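Local coordinates for alcohol dehydrogenase, zinc-containing (Streptococcus pneumoniae serotype 2, PDB 5YLN) that catalyses the zinc-dependent oxidation of alcohols to aldehydes or ketones, probably with NAD+ as hydride acceptor, at the interface of chains A and B. Sequence-based numbering; all coordinates share one arbitrary frame. Chains: chain A/B, Alcohol dehydrogenase, zinc-containing.

The interface of chains A and B. Residues chain A 270-274; chain B 283, 286.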
# COMPACT_ATOMS: atom_id res chain seq x y z
N ASN A 270 1.93 -5.42 -6.66
CA ASN A 270 2.54 -6.73 -6.84
C ASN A 270 1.46 -7.76 -7.17
O ASN A 270 0.47 -7.87 -6.45
CB ASN A 270 3.29 -7.16 -5.58
CG ASN A 270 3.91 -8.54 -5.73
OD1 ASN A 270 5.02 -8.68 -6.25
ND2 ASN A 270 3.19 -9.57 -5.29
N CYS A 271 1.67 -8.53 -8.24
CA CYS A 271 0.79 -9.65 -8.56
C CYS A 271 1.41 -11.01 -8.28
O CYS A 271 0.71 -11.90 -7.81
CB CYS A 271 0.39 -9.64 -10.04
SG CYS A 271 -0.12 -8.07 -10.64
N GLY A 272 2.69 -11.17 -8.57
CA GLY A 272 3.27 -12.49 -8.58
C GLY A 272 3.60 -13.02 -7.20
O GLY A 272 3.71 -12.28 -6.22
N VAL A 273 3.75 -14.34 -7.15
CA VAL A 273 4.40 -15.00 -6.03
C VAL A 273 5.87 -14.60 -5.98
O VAL A 273 6.55 -14.56 -7.01
CB VAL A 273 4.26 -16.52 -6.18
CG1 VAL A 273 4.69 -17.21 -4.90
CG2 VAL A 273 2.83 -16.87 -6.57
N HIS A 274 6.35 -14.29 -4.79
CA HIS A 274 7.77 -14.07 -4.57
C HIS A 274 8.30 -15.21 -3.70
O HIS A 274 7.63 -15.63 -2.75
CB HIS A 274 8.05 -12.72 -3.90
CG HIS A 274 7.87 -11.55 -4.82
ND1 HIS A 274 8.93 -10.82 -5.32
CD2 HIS A 274 6.75 -10.98 -5.35
CE1 HIS A 274 8.47 -9.85 -6.10
NE2 HIS A 274 7.15 -9.93 -6.13
N ASP B 283 7.74 -12.66 0.28
CA ASP B 283 7.58 -14.11 0.12
C ASP B 283 6.45 -14.63 0.99
O ASP B 283 5.79 -15.60 0.62
CB ASP B 283 8.89 -14.84 0.46
CG ASP B 283 9.35 -14.60 1.89
OD1 ASP B 283 9.34 -13.43 2.32
OD2 ASP B 283 9.72 -15.58 2.57
N TRP B 286 2.87 -11.59 -0.18
CA TRP B 286 2.22 -11.48 -1.47
C TRP B 286 0.82 -12.07 -1.42
O TRP B 286 -0.07 -11.60 -2.13
CB TRP B 286 3.05 -12.17 -2.56
CG TRP B 286 2.94 -13.66 -2.51
CD1 TRP B 286 3.76 -14.53 -1.84
CD2 TRP B 286 1.94 -14.46 -3.16
NE1 TRP B 286 3.33 -15.82 -2.03
CE2 TRP B 286 2.22 -15.81 -2.84
CE3 TRP B 286 0.84 -14.17 -3.98
CZ2 TRP B 286 1.44 -16.86 -3.31
CZ3 TRP B 286 0.08 -15.21 -4.45
CH2 TRP B 286 0.38 -16.54 -4.12
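B:Trp286 lays one face of its indole on A:Val273, and this apolar pair carries most of the surface hidden here: 86 Å² on the tryptophan and 46 Å² on the valine. The chains are copies of one protein related by a two-fold axis, so the same contact recurs with the chains exchanged. Zinc-dependent alcohol dehydrogenases commonly associate through this part of the coenzyme domain, and the pairing probably belongs to the biological assembly.

The two methyl groups of A:Val273 divide the ring system between them. CG2 sits over the six-membered ring, 3.6 Å from its centroid, in a CH-pi contact, while CG1, anti to the backbone N (chi1 -169°), reaches the pyrrole part, 3.5 Å from B:Trp286 NE1. The valine CA completes the cover, 3.8 Å above the indole plane near its centre. A beta-branched residue suits this place because its backbone and both branches can rest on one broad aromatic surface. Tryptophan suits the opposite side, just after helix 282-285, since its broad flat face buries much area against apolar groups. Its CG lies between the backbone N and the carbonyl carbon (chi1 76°), which brings the indole face against the valine loop.

No hydrogen bond crosses this patch; polar groups instead shape the chain A loop that follows strand 266-270. A:Asn270 can both donate and accept: its amide ND2 gives a hydrogen bond to the carbonyl O of A:Gly272 at 2.9 Å, in the carbonyl plane and on a lone pair. From the other end of the amide, OD1 receives A:His274 NE2, the donor tilted 21° from the carbonyl plane. These bonds should help hold the loop that presents A:Val273. Beside them, the tryptophan CB packs 3.8 Å from A:Asn270 ND2 and 3.7 Å from A:Gly272 O.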